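Local structure of neuraminidase (Influenza A virus, 4GDI) at residues 53-58 with 86-91; 32-37 with 64-69; 327-330 with 335-338; 289-294 with 339-344; 310-315 with 357-362. The protein belongs to the sialidase family that removes terminal sialic acids from glycoconjugates, but is a neuraminidase-like protein with a diverged putative active site. All coordinates share one frame; numbering follows the deposited sequence.

Contact 1: 53-58 with 86-91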
# COMPACT_ATOMS: atom_id res chain seq x y z
N CYS A 53 -8.71 -12.03 -6.04
CA CYS A 53 -9.81 -11.56 -6.86
C CYS A 53 -10.02 -10.07 -6.68
O CYS A 53 -9.63 -9.48 -5.67
CB CYS A 53 -11.08 -12.34 -6.53
SG CYS A 53 -10.87 -14.10 -6.79
N PHE A 54 -10.61 -9.45 -7.69
CA PHE A 54 -10.79 -8.01 -7.73
C PHE A 54 -12.22 -7.66 -8.11
O PHE A 54 -12.91 -8.43 -8.78
CB PHE A 54 -9.82 -7.37 -8.74
CG PHE A 54 -8.37 -7.63 -8.45
CD1 PHE A 54 -7.76 -8.81 -8.89
CD2 PHE A 54 -7.62 -6.72 -7.72
CE1 PHE A 54 -6.42 -9.07 -8.61
CE2 PHE A 54 -6.27 -6.99 -7.42
CZ PHE A 54 -5.67 -8.16 -7.88
N LYS A 55 -12.64 -6.49 -7.66
CA LYS A 55 -13.87 -5.86 -8.11
C LYS A 55 -13.53 -4.88 -9.22
O LYS A 55 -12.78 -3.93 -9.02
CB LYS A 55 -14.54 -5.12 -6.94
CG LYS A 55 -15.77 -4.33 -7.34
CD LYS A 55 -16.51 -3.77 -6.12
CE LYS A 55 -16.61 -2.25 -6.18
NZ LYS A 55 -16.92 -1.65 -4.86
N PHE A 56 -14.08 -5.13 -10.41
CA PHE A 56 -14.00 -4.21 -11.52
C PHE A 56 -15.32 -3.44 -11.57
O PHE A 56 -16.38 -4.03 -11.38
CB PHE A 56 -13.79 -4.97 -12.84
CG PHE A 56 -12.43 -5.59 -12.97
CD1 PHE A 56 -12.15 -6.78 -12.34
CD2 PHE A 56 -11.45 -5.00 -13.74
CE1 PHE A 56 -10.91 -7.35 -12.46
CE2 PHE A 56 -10.21 -5.57 -13.86
CZ PHE A 56 -9.94 -6.74 -13.22
N PHE A 57 -15.26 -2.15 -11.86
CA PHE A 57 -16.46 -1.32 -11.82
C PHE A 57 -16.30 0.02 -12.53
O PHE A 57 -15.18 0.51 -12.72
CB PHE A 57 -16.88 -1.07 -10.37
CG PHE A 57 -15.89 -0.28 -9.57
CD1 PHE A 57 -14.85 -0.91 -8.91
CD2 PHE A 57 -16.02 1.09 -9.44
CE1 PHE A 57 -13.94 -0.18 -8.17
CE2 PHE A 57 -15.11 1.83 -8.69
CZ PHE A 57 -14.07 1.19 -8.05
N ILE A 58 -17.43 0.61 -12.93
CA ILE A 58 -17.42 1.95 -13.48
C ILE A 58 -17.65 2.90 -12.31
O ILE A 58 -18.62 2.73 -11.56
CB ILE A 58 -18.51 2.15 -14.55
CG1 ILE A 58 -18.47 1.03 -15.60
CG2 ILE A 58 -18.36 3.50 -15.22
CD1 ILE A 58 -17.13 0.90 -16.32
N SER A 86 -10.84 -5.03 0.10
CA SER A 86 -10.77 -3.61 0.45
C SER A 86 -11.98 -2.83 -0.06
O SER A 86 -12.55 -3.14 -1.11
CB SER A 86 -9.50 -2.97 -0.13
OG SER A 86 -8.35 -3.71 0.23
N ALA A 87 -12.37 -1.82 0.70
CA ALA A 87 -13.29 -0.81 0.21
C ALA A 87 -12.63 -0.01 -0.91
O ALA A 87 -11.40 0.17 -0.93
CB ALA A 87 -13.69 0.12 1.34
N SER A 88 -13.44 0.46 -1.84
CA SER A 88 -12.96 1.25 -2.97
C SER A 88 -12.76 2.72 -2.58
O SER A 88 -13.71 3.49 -2.42
CB SER A 88 -13.93 1.11 -4.15
OG SER A 88 -13.90 -0.21 -4.71
N THR A 89 -11.50 3.09 -2.39
CA THR A 89 -11.13 4.45 -2.06
C THR A 89 -10.01 4.89 -2.98
O THR A 89 -9.46 4.08 -3.73
CB THR A 89 -10.58 4.54 -0.64
OG1 THR A 89 -9.27 3.96 -0.62
CG2 THR A 89 -11.49 3.82 0.34
N LEU A 90 -9.63 6.16 -2.88
CA LEU A 90 -8.57 6.72 -3.70
C LEU A 90 -7.23 6.04 -3.49
O LEU A 90 -6.37 6.06 -4.37
CB LEU A 90 -8.43 8.21 -3.40
CG LEU A 90 -9.59 9.08 -3.86
CD1 LEU A 90 -9.32 10.52 -3.44
CD2 LEU A 90 -9.78 8.97 -5.38
N SER A 91 -7.04 5.45 -2.32
CA SER A 91 -5.78 4.78 -1.99
C SER A 91 -5.76 3.32 -2.43
O SER A 91 -4.70 2.75 -2.65
CB SER A 91 -5.52 4.84 -0.48
OG SER A 91 -5.71 6.15 0.03
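S88 sends its hydroxyl into the angle between two side chains of strand 53-58, the amine of K55 and the ring of F57. S88 OG lies 3.5 Å from F57 CE1, and S88 CB follows it down to 3.9 Å from F57 CZ. The oxygen therefore rests against the CE1–CZ bond of the phenyl group, approaching it obliquely. F57 offers this part of its ring because its CG sits between the backbone N and the carbonyl carbon (chi1 64°), which swings the ring toward the loop. From the other flank K55 reaches out almost fully extended, bending only at chi3 (121°), and K55 NZ stops 3.3 Å from S88 OG in a weak hydrogen bond; a second weak bond joins NZ to S41. Close fit is thus confined to the surroundings of this one oxygen, and all three residues are buried.

Strand 53-64 belongs to an antiparallel sheet of a beta-propeller, and 86-91 lies in the connection between two further strands of that sheet, 78-83 and 94-98. S88 thus brings the loop back over a face of its own sheet, and OG is also hydrogen-bonded to T82 on strand 78-83.

Away from S88 OG the contact is loose. The backbones stay well apart, with K55 CA and S88 CA 8.8 Å from each other. Beyond S88 the loop turns away: T89 points its CB from the strand, and S91 packs on S91 of neighbouring subunits.

Contact 2: 32-37 with 64-69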
# COMPACT_ATOMS: atom_id res chain seq x y z
N PRO A 32 -27.08 4.04 6.74
CA PRO A 32 -27.43 5.21 5.90
C PRO A 32 -26.27 6.17 5.67
O PRO A 32 -26.37 7.06 4.83
CB PRO A 32 -28.54 5.90 6.70
CG PRO A 32 -28.27 5.53 8.12
CD PRO A 32 -27.74 4.11 8.06
N GLU A 33 -25.17 5.99 6.39
CA GLU A 33 -23.98 6.80 6.15
C GLU A 33 -22.82 5.99 5.54
O GLU A 33 -22.75 4.78 5.69
CB GLU A 33 -23.55 7.49 7.45
CG GLU A 33 -24.54 8.54 7.93
CD GLU A 33 -24.07 9.28 9.18
OE1 GLU A 33 -23.37 8.67 10.01
OE2 GLU A 33 -24.42 10.47 9.32
N LEU A 34 -21.93 6.68 4.85
CA LEU A 34 -20.70 6.07 4.37
C LEU A 34 -19.53 7.02 4.56
O LEU A 34 -19.72 8.23 4.68
CB LEU A 34 -20.81 5.63 2.90
CG LEU A 34 -21.55 6.49 1.88
CD1 LEU A 34 -21.21 7.96 2.01
CD2 LEU A 34 -21.20 5.99 0.48
N PRO A 35 -18.32 6.47 4.63
CA PRO A 35 -17.15 7.31 4.85
C PRO A 35 -16.84 8.16 3.63
O PRO A 35 -17.31 7.85 2.54
CB PRO A 35 -16.03 6.29 5.12
CG PRO A 35 -16.50 5.02 4.48
CD PRO A 35 -17.99 5.03 4.58
N GLY A 36 -16.08 9.24 3.82
CA GLY A 36 -15.69 10.10 2.71
C GLY A 36 -14.61 9.46 1.86
O GLY A 36 -13.91 8.55 2.31
N ASP A 37 -14.47 9.93 0.62
CA ASP A 37 -13.41 9.47 -0.28
C ASP A 37 -13.62 8.02 -0.71
O ASP A 37 -12.67 7.32 -1.07
CB ASP A 37 -12.03 9.64 0.37
CG ASP A 37 -11.60 11.10 0.42
OD1 ASP A 37 -11.88 11.84 -0.55
OD2 ASP A 37 -10.99 11.52 1.43
N ALA A 64 -18.39 12.63 -0.10
CA ALA A 64 -17.87 13.70 0.75
C ALA A 64 -18.96 14.15 1.73
O ALA A 64 -20.04 14.58 1.31
CB ALA A 64 -17.40 14.86 -0.11
N ASN A 65 -18.69 14.03 3.02
CA ASN A 65 -19.68 14.38 4.05
C ASN A 65 -21.08 13.92 3.68
O ASN A 65 -22.04 14.71 3.73
CB ASN A 65 -19.70 15.90 4.27
CG ASN A 65 -18.32 16.46 4.53
OD1 ASN A 65 -17.70 16.17 5.55
ND2 ASN A 65 -17.84 17.29 3.60
N GLN A 66 -21.20 12.66 3.28
CA GLN A 66 -22.49 12.02 3.00
C GLN A 66 -23.11 12.40 1.65
O GLN A 66 -24.08 11.77 1.21
CB GLN A 66 -23.49 12.28 4.13
CG GLN A 66 -23.00 11.82 5.49
CD GLN A 66 -22.39 10.42 5.44
OE1 GLN A 66 -22.97 9.49 4.87
NE2 GLN A 66 -21.21 10.28 6.02
N HIS A 67 -22.55 13.41 0.98
CA HIS A 67 -23.02 13.76 -0.35
C HIS A 67 -21.95 13.47 -1.40
O HIS A 67 -20.88 12.95 -1.08
CB HIS A 67 -23.45 15.23 -0.39
CG HIS A 67 -24.47 15.57 0.64
ND1 HIS A 67 -24.13 16.03 1.90
CD2 HIS A 67 -25.82 15.47 0.63
CE1 HIS A 67 -25.23 16.23 2.61
NE2 HIS A 67 -26.27 15.89 1.87
N LEU A 68 -22.25 13.77 -2.65
CA LEU A 68 -21.28 13.56 -3.71
C LEU A 68 -20.41 14.79 -3.84
O LEU A 68 -20.93 15.90 -3.92
CB LEU A 68 -21.99 13.29 -5.03
CG LEU A 68 -22.62 11.90 -5.16
CD1 LEU A 68 -24.04 12.03 -5.67
CD2 LEU A 68 -21.80 11.03 -6.09
N LEU A 69 -19.10 14.60 -3.83
CA LEU A 69 -18.18 15.67 -4.21
C LEU A 69 -18.63 16.17 -5.58
O LEU A 69 -18.96 15.37 -6.45
CB LEU A 69 -16.75 15.14 -4.28
CG LEU A 69 -15.65 16.21 -4.28
CD1 LEU A 69 -15.61 16.96 -2.95
CD2 LEU A 69 -14.29 15.57 -4.59
O HOH W 1 -19.14 10.63 3.19
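Q66 reaches across to L34 and E33 from the tip of a beta hairpin, the type I' turn A64–H67 that joins strand 53-64 to strand 67-68. Two backbone hydrogen bonds between A64 and H67 close the turn, and the Q66 side chain leaves it for the irregular segment 32-37. From CB the chain kinks at chi2 (-46°), and this bend turns the amide toward L34. Q66 CG then passes E33 CG at 4.4 Å. The amide carbon Q66 CD comes to 3.7 Å from E33 CB, where the two side chains cross at about a right angle.

At the tip the amide uses both of its polar atoms on a single residue. Q66 OE1 accepts from L34 N at 3.0 Å, with the donor in the carbonyl plane on a lone pair and an N-H...O angle of 157°. The same oxygen is crowded by carbon, Q66 OE1 lying 3.1 Å from E33 CA. Q66 NE2 donates to L34 O at 2.9 Å; this bond is more bent, at 139°, and NE2 stands tilted from the plane of the L34 carbonyl. Two bonds hold the amide at once, which should disfavour a flip, since that would turn NE2 toward L34 N.

The contact lies at a subunit boundary: E33 OE1 accepts from N70 N of a neighbouring subunit, whose L69 also packs against E33 and Q66. Back at the turn, one water accepts from Q66 N at 2.9 Å and donates to L34 O, which thereby receives two hydrogen bonds.

Contact 3: 327-330 with 335-338. With NO3 (nitrate ion), chain V.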
# COMPACT_ATOMS: atom_id res chain seq x y z
N LYS A 327 -9.32 -19.01 -9.75
CA LYS A 327 -8.43 -19.59 -10.74
C LYS A 327 -7.17 -20.19 -10.15
O LYS A 327 -6.41 -20.85 -10.86
CB LYS A 327 -8.08 -18.54 -11.79
CG LYS A 327 -9.27 -18.19 -12.68
CD LYS A 327 -8.89 -17.33 -13.87
CE LYS A 327 -10.13 -17.06 -14.72
NZ LYS A 327 -9.87 -16.05 -15.76
N GLY A 328 -6.94 -19.99 -8.86
CA GLY A 328 -5.70 -20.43 -8.24
C GLY A 328 -5.83 -21.41 -7.09
O GLY A 328 -4.92 -21.52 -6.29
N ASP A 329 -6.95 -22.14 -7.02
CA ASP A 329 -7.16 -23.08 -5.92
C ASP A 329 -6.07 -24.14 -5.93
O ASP A 329 -5.69 -24.64 -7.00
CB ASP A 329 -8.52 -23.78 -6.03
CG ASP A 329 -9.70 -22.85 -5.75
OD1 ASP A 329 -9.49 -21.71 -5.31
OD2 ASP A 329 -10.85 -23.30 -5.95
N LEU A 330 -5.59 -24.49 -4.75
CA LEU A 330 -4.52 -25.48 -4.60
C LEU A 330 -5.00 -26.76 -3.93
O LEU A 330 -4.49 -27.84 -4.20
CB LEU A 330 -3.36 -24.87 -3.81
CG LEU A 330 -2.66 -23.71 -4.53
CD1 LEU A 330 -1.47 -23.23 -3.73
CD2 LEU A 330 -2.23 -24.11 -5.94
N GLN A 335 -13.15 -27.82 -10.07
CA GLN A 335 -13.25 -26.40 -10.39
C GLN A 335 -14.40 -25.76 -9.60
O GLN A 335 -15.56 -26.19 -9.68
CB GLN A 335 -13.44 -26.22 -11.90
CG GLN A 335 -13.65 -24.79 -12.33
CD GLN A 335 -12.47 -23.93 -12.03
OE1 GLN A 335 -11.35 -24.22 -12.46
NE2 GLN A 335 -12.69 -22.85 -11.27
N ARG A 336 -14.08 -24.74 -8.82
CA ARG A 336 -15.12 -24.07 -8.04
C ARG A 336 -15.87 -23.05 -8.89
O ARG A 336 -15.35 -22.53 -9.88
CB ARG A 336 -14.52 -23.39 -6.80
CG ARG A 336 -14.06 -24.36 -5.71
CD ARG A 336 -13.89 -23.63 -4.37
NE ARG A 336 -12.87 -22.58 -4.43
CZ ARG A 336 -12.93 -21.44 -3.76
NH1 ARG A 336 -13.97 -21.18 -2.96
NH2 ARG A 336 -11.95 -20.55 -3.88
N ILE A 337 -17.09 -22.74 -8.46
CA ILE A 337 -17.91 -21.73 -9.13
C ILE A 337 -18.45 -20.78 -8.07
O ILE A 337 -18.84 -21.20 -6.97
CB ILE A 337 -19.07 -22.37 -9.96
CG1 ILE A 337 -19.85 -21.30 -10.73
CG2 ILE A 337 -20.01 -23.16 -9.08
CD1 ILE A 337 -19.02 -20.54 -11.74
N CYS A 338 -18.44 -19.49 -8.38
CA CYS A 338 -18.91 -18.49 -7.43
C CYS A 338 -19.81 -17.51 -8.17
O CYS A 338 -19.86 -17.51 -9.40
CB CYS A 338 -17.73 -17.72 -6.82
SG CYS A 338 -16.44 -18.70 -6.00
N NO3 V . -12.88 -18.06 -1.46
O1 NO3 V . -13.49 -18.26 -2.70
O2 NO3 V . -13.09 -16.88 -0.73
O3 NO3 V . -12.05 -19.03 -0.92
O HOH W 2 -8.76 -23.30 -11.70
O HOH W 3 -11.22 -24.55 -8.21
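The guanidinium of R336 meets the carboxylate of D329 along one edge and a nitrate ion along another, so both partners lie near its plane and neither is stacked on a face. The carboxylate is gripped side-on, one nitrogen to each oxygen. R336 NE donates to D329 OD2 at 2.6 Å, nearly straight at 169°, and R336 NH2 donates to D329 OD1 at 3.1 Å. Both oxygens are met on their syn sides, but the two flat groups are not coplanar: their planes stand 32° apart. A bend at chi3 of R336 (-61°) turns the guanidinium so that this edge faces D329.

At the adjacent edge, R336 NH1 and R336 NH2 each reach nitrate O1 at 3.0 Å. The single positive charge of the guanidinium is thus shared by two anions, with NH2 serving both. The nitrate, probably from the crystallisation liquor, also accepts from V133 N of a neighbouring subunit.

A water ties the side-chain pair to the backbone, donating to D329 OD2 at 2.6 Å and accepting from R336 N. Alongside, Q335 NE2 donates to R336 O at 3.0 Å, with the donor in the carbonyl plane on a lone pair.

Both segments belong to a single connection, the one between strands 317-324 and 338-346 of a propeller sheet. Two parts of that one loop, next to E132 and V133 of a neighbouring subunit, are linked here by a bidentate salt bridge.

Contact 4: 289-294 with 339-344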
# COMPACT_ATOMS: atom_id res chain seq x y z
N ASN A 289 -36.51 -7.75 -3.98
CA ASN A 289 -36.05 -8.07 -2.64
C ASN A 289 -35.76 -9.55 -2.48
O ASN A 289 -36.44 -10.39 -3.07
CB ASN A 289 -37.10 -7.64 -1.62
CG ASN A 289 -37.24 -6.14 -1.55
OD1 ASN A 289 -37.96 -5.53 -2.34
ND2 ASN A 289 -36.51 -5.54 -0.62
N GLY A 290 -34.75 -9.86 -1.66
CA GLY A 290 -34.37 -11.23 -1.38
C GLY A 290 -33.58 -11.85 -2.52
O GLY A 290 -33.49 -11.29 -3.61
N PHE A 291 -33.01 -13.03 -2.28
CA PHE A 291 -32.35 -13.80 -3.33
C PHE A 291 -32.44 -15.27 -2.98
O PHE A 291 -32.12 -15.70 -1.86
CB PHE A 291 -30.89 -13.37 -3.47
CG PHE A 291 -30.31 -13.58 -4.85
CD1 PHE A 291 -30.78 -12.85 -5.93
CD2 PHE A 291 -29.26 -14.45 -5.05
CE1 PHE A 291 -30.23 -13.02 -7.19
CE2 PHE A 291 -28.71 -14.62 -6.31
CZ PHE A 291 -29.19 -13.91 -7.38
N VAL A 292 -32.88 -16.05 -3.96
CA VAL A 292 -33.16 -17.46 -3.74
C VAL A 292 -32.45 -18.35 -4.77
O VAL A 292 -32.55 -18.13 -5.98
CB VAL A 292 -34.68 -17.71 -3.79
CG1 VAL A 292 -35.00 -19.19 -3.69
CG2 VAL A 292 -35.37 -16.93 -2.68
N LEU A 293 -31.73 -19.35 -4.27
CA LEU A 293 -31.02 -20.31 -5.11
C LEU A 293 -31.78 -21.63 -5.08
O LEU A 293 -32.06 -22.17 -4.01
CB LEU A 293 -29.60 -20.50 -4.57
CG LEU A 293 -28.52 -19.58 -5.16
CD1 LEU A 293 -28.11 -20.05 -6.55
CD2 LEU A 293 -29.01 -18.16 -5.22
N GLU A 294 -32.14 -22.15 -6.25
CA GLU A 294 -32.87 -23.42 -6.31
C GLU A 294 -32.16 -24.43 -7.20
O GLU A 294 -31.71 -24.11 -8.31
CB GLU A 294 -34.29 -23.19 -6.79
CG GLU A 294 -35.12 -22.37 -5.80
CD GLU A 294 -36.52 -22.06 -6.30
OE1 GLU A 294 -36.65 -21.30 -7.28
OE2 GLU A 294 -37.49 -22.58 -5.70
N PHE A 339 -20.54 -16.69 -7.43
CA PHE A 339 -21.25 -15.60 -8.08
C PHE A 339 -21.10 -14.34 -7.27
O PHE A 339 -20.80 -14.38 -6.07
CB PHE A 339 -22.72 -15.96 -8.33
CG PHE A 339 -23.54 -16.16 -7.07
CD1 PHE A 339 -24.18 -15.09 -6.46
CD2 PHE A 339 -23.70 -17.42 -6.53
CE1 PHE A 339 -24.94 -15.28 -5.31
CE2 PHE A 339 -24.47 -17.62 -5.38
CZ PHE A 339 -25.09 -16.55 -4.78
N TRP A 340 -21.25 -13.20 -7.94
CA TRP A 340 -21.28 -11.92 -7.26
C TRP A 340 -22.73 -11.42 -7.30
O TRP A 340 -23.51 -11.80 -8.19
CB TRP A 340 -20.30 -10.92 -7.90
CG TRP A 340 -20.41 -10.79 -9.42
CD1 TRP A 340 -19.61 -11.39 -10.35
CD2 TRP A 340 -21.37 -10.02 -10.16
NE1 TRP A 340 -20.01 -11.04 -11.62
CE2 TRP A 340 -21.09 -10.20 -11.53
CE3 TRP A 340 -22.44 -9.19 -9.80
CZ2 TRP A 340 -21.84 -9.59 -12.53
CZ3 TRP A 340 -23.17 -8.59 -10.79
CH2 TRP A 340 -22.88 -8.79 -12.14
N LEU A 341 -23.08 -10.57 -6.34
CA LEU A 341 -24.45 -10.08 -6.21
C LEU A 341 -24.47 -8.68 -5.61
O LEU A 341 -23.86 -8.44 -4.57
CB LEU A 341 -25.24 -11.05 -5.33
CG LEU A 341 -26.58 -10.57 -4.78
CD1 LEU A 341 -27.59 -10.49 -5.89
CD2 LEU A 341 -27.04 -11.54 -3.70
N GLU A 342 -25.12 -7.75 -6.30
CA GLU A 342 -25.32 -6.39 -5.80
C GLU A 342 -26.30 -6.42 -4.65
O GLU A 342 -27.41 -6.97 -4.77
CB GLU A 342 -25.89 -5.47 -6.89
CG GLU A 342 -24.88 -4.98 -7.92
CD GLU A 342 -25.52 -4.13 -9.01
OE1 GLU A 342 -26.76 -4.20 -9.15
OE2 GLU A 342 -24.77 -3.39 -9.70
N ILE A 343 -25.88 -5.84 -3.54
CA ILE A 343 -26.74 -5.59 -2.39
C ILE A 343 -26.98 -4.08 -2.37
O ILE A 343 -26.02 -3.29 -2.38
CB ILE A 343 -26.04 -6.01 -1.09
CG1 ILE A 343 -25.71 -7.51 -1.11
CG2 ILE A 343 -26.88 -5.65 0.14
CD1 ILE A 343 -26.90 -8.41 -1.25
N GLU A 344 -28.23 -3.65 -2.38
CA GLU A 344 -28.52 -2.21 -2.46
C GLU A 344 -28.80 -1.63 -1.09
O GLU A 344 -29.53 -2.21 -0.31
CB GLU A 344 -29.68 -1.94 -3.42
CG GLU A 344 -29.21 -1.63 -4.84
CD GLU A 344 -29.90 -2.45 -5.91
OE1 GLU A 344 -31.10 -2.75 -5.75
OE2 GLU A 344 -29.24 -2.78 -6.92
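Two neighbouring sheets of the beta-propeller pack face to face where F291 and L293 of strand 289-296 meet F339 and L341 of strand 338-346. The short strand segments run 157° apart in direction, close to antiparallel, but their axes come no nearer than 9.5 Å. That spacing is filled by side chains, and the strands share no backbone hydrogen bond.

L341 approaches F291 over a ring face. Its CD1 methyl stands over the middle of the F291 ring, 3.9 Å from the centroid and 11° off the ring normal, a CH-pi contact. The second methyl, L341 CD2, leans on the same ring nearer its root, at 3.9 Å from F291 CD2. L341 presents both branches this way with CG anti to the backbone N (chi1 166°).

F339 touches the CD2–CE2 side of that ring: F339 CE1 lies 4.0 Å from F291 CE2, obliquely to both planes. The next atom of the same ring, F339 CZ, is 4.3 Å from L293 CD2, so F339 bridges two residues on one side of the opposing strand. Elsewhere, F339 meets W21, on strand 20-25 of its own sheet, edge-to-face and also touches the ring of F270.

Every touching group is hydrocarbon and buried, and no hydrogen bond crosses the gap. The cohesion is therefore probably that of dispersion and the exclusion of water; backbone bonds run within the sheet instead, as from L293 to Y310 and from V292 to K281.

Contact 5: 310-315 with 357-362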
# COMPACT_ATOMS: atom_id res chain seq x y z
N TYR A 310 -32.58 -22.50 -1.21
CA TYR A 310 -31.91 -21.66 -0.22
C TYR A 310 -32.30 -20.21 -0.39
O TYR A 310 -32.03 -19.60 -1.42
CB TYR A 310 -30.40 -21.75 -0.38
CG TYR A 310 -29.76 -23.04 0.01
CD1 TYR A 310 -29.67 -23.42 1.34
CD2 TYR A 310 -29.20 -23.87 -0.96
CE1 TYR A 310 -29.05 -24.60 1.70
CE2 TYR A 310 -28.58 -25.06 -0.61
CZ TYR A 310 -28.51 -25.42 0.72
OH TYR A 310 -27.89 -26.60 1.06
N GLU A 311 -32.92 -19.65 0.64
CA GLU A 311 -33.30 -18.27 0.62
C GLU A 311 -32.14 -17.53 1.26
O GLU A 311 -32.09 -17.37 2.47
CB GLU A 311 -34.60 -18.08 1.41
CG GLU A 311 -35.16 -16.68 1.35
CD GLU A 311 -36.58 -16.61 1.91
OE1 GLU A 311 -37.37 -17.55 1.64
OE2 GLU A 311 -36.90 -15.64 2.62
N LEU A 312 -31.19 -17.11 0.43
CA LEU A 312 -29.97 -16.48 0.94
C LEU A 312 -30.27 -15.11 1.56
O LEU A 312 -29.67 -14.74 2.58
CB LEU A 312 -28.95 -16.32 -0.19
CG LEU A 312 -28.41 -17.63 -0.77
CD1 LEU A 312 -27.37 -17.33 -1.87
CD2 LEU A 312 -27.81 -18.51 0.33
N PHE A 313 -31.18 -14.37 0.94
CA PHE A 313 -31.68 -13.13 1.50
C PHE A 313 -33.21 -13.15 1.40
O PHE A 313 -33.75 -13.73 0.46
CB PHE A 313 -31.14 -11.92 0.73
CG PHE A 313 -29.66 -11.73 0.87
CD1 PHE A 313 -29.12 -11.06 1.96
CD2 PHE A 313 -28.79 -12.20 -0.11
CE1 PHE A 313 -27.74 -10.88 2.08
CE2 PHE A 313 -27.42 -12.02 0.00
CZ PHE A 313 -26.89 -11.36 1.10
N SER A 314 -33.91 -12.53 2.35
CA SER A 314 -35.37 -12.45 2.27
C SER A 314 -35.84 -11.06 1.94
O SER A 314 -36.62 -10.86 1.02
CB SER A 314 -36.04 -12.89 3.57
OG SER A 314 -35.72 -14.23 3.88
N ASN A 315 -35.35 -10.08 2.70
CA ASN A 315 -35.83 -8.71 2.58
C ASN A 315 -34.82 -7.73 1.99
O ASN A 315 -35.21 -6.72 1.42
CB ASN A 315 -36.30 -8.22 3.95
CG ASN A 315 -37.52 -8.97 4.45
OD1 ASN A 315 -38.52 -9.10 3.74
ND2 ASN A 315 -37.43 -9.50 5.67
N SER A 357 -21.54 -8.37 -2.91
CA SER A 357 -21.16 -9.49 -2.08
C SER A 357 -20.83 -10.66 -3.02
O SER A 357 -21.17 -10.65 -4.20
CB SER A 357 -22.31 -9.87 -1.16
OG SER A 357 -23.36 -10.44 -1.93
N THR A 358 -20.15 -11.66 -2.49
CA THR A 358 -19.78 -12.82 -3.29
C THR A 358 -20.09 -14.10 -2.52
O THR A 358 -19.98 -14.12 -1.30
CB THR A 358 -18.28 -12.83 -3.66
OG1 THR A 358 -17.49 -12.82 -2.47
CG2 THR A 358 -17.90 -11.65 -4.50
N PHE A 359 -20.49 -15.14 -3.26
CA PHE A 359 -20.88 -16.43 -2.69
C PHE A 359 -20.22 -17.51 -3.55
O PHE A 359 -20.19 -17.40 -4.76
CB PHE A 359 -22.39 -16.64 -2.78
CG PHE A 359 -23.18 -15.85 -1.78
CD1 PHE A 359 -23.47 -14.52 -2.00
CD2 PHE A 359 -23.65 -16.44 -0.62
CE1 PHE A 359 -24.21 -13.80 -1.09
CE2 PHE A 359 -24.39 -15.73 0.29
CZ PHE A 359 -24.67 -14.40 0.06
N CYS A 360 -19.72 -18.56 -2.92
CA CYS A 360 -19.13 -19.67 -3.67
C CYS A 360 -19.84 -20.98 -3.36
O CYS A 360 -20.36 -21.17 -2.26
CB CYS A 360 -17.64 -19.78 -3.36
SG CYS A 360 -16.68 -18.40 -3.98
N GLY A 361 -19.86 -21.87 -4.34
CA GLY A 361 -20.48 -23.17 -4.16
C GLY A 361 -19.64 -24.03 -3.24
O GLY A 361 -18.43 -23.91 -3.23
N ILE A 362 -20.29 -24.87 -2.44
CA ILE A 362 -19.57 -25.82 -1.59
C ILE A 362 -20.18 -27.18 -1.84
O ILE A 362 -21.33 -27.28 -2.23
CB ILE A 362 -19.67 -25.49 -0.08
CG1 ILE A 362 -21.13 -25.39 0.35
CG2 ILE A 362 -18.92 -24.20 0.24
CD1 ILE A 362 -21.35 -25.35 1.86
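The chain turns a corner at L312, where a classic beta bulge makes L312 and F313 both face F291, and this places two consecutive side chains against F359 although the L312 and F359 CA atoms are 9.8 Å apart. L312 comes from the opposite direction to F359. Its CG stands anti to the carbonyl carbon (chi1 -65°), and a trans chi2 carries CD1 out over one face of the ring. That methyl is 4.2 Å from the centroid and 20° off the normal, shifted toward the rim.

F313 meets the same ring at its outer end. The two phenyl planes stand at 86°, but the rings touch rim to rim, with neither lying over the other; the centroids are 5.9 Å apart. F313 CE2 comes to 3.6 Å from F359 CZ, the shortest approach in the contact.

F359 sits on strand 352-362, and its ring runs nearly parallel to that of F339 on the adjoining strand. The contact thus joins the end of one propeller sheet, at strand 309-311, to the next. With no hydrogen bond crossing, the three side chains are probably held by hydrophobic burial and shape, and the contacts at face and rim would limit rotation of the F359 ring.

How the contacts relate
From the N terminus, the loop at 32-37 is met first; contact 2 brings 64-69 back to it. Contact 1 opens at 53-58, inside that loop, and closes at 86-91, so the two cross; they touch where T89 and L90 pack on D37. Together they tie two loops to the sheet that holds strand 53-64, beside the subunit boundary. Contacts 4 and 5 lie much later and also cross, opening at 289-294 and 310-315 and closing at 339-344 and 357-362. Their centres are 6 Å apart, and they join two adjacent sheets through one shared core. Contact 3 is nested inside both, and the disulfide C338–C360 ties its end to contact 5.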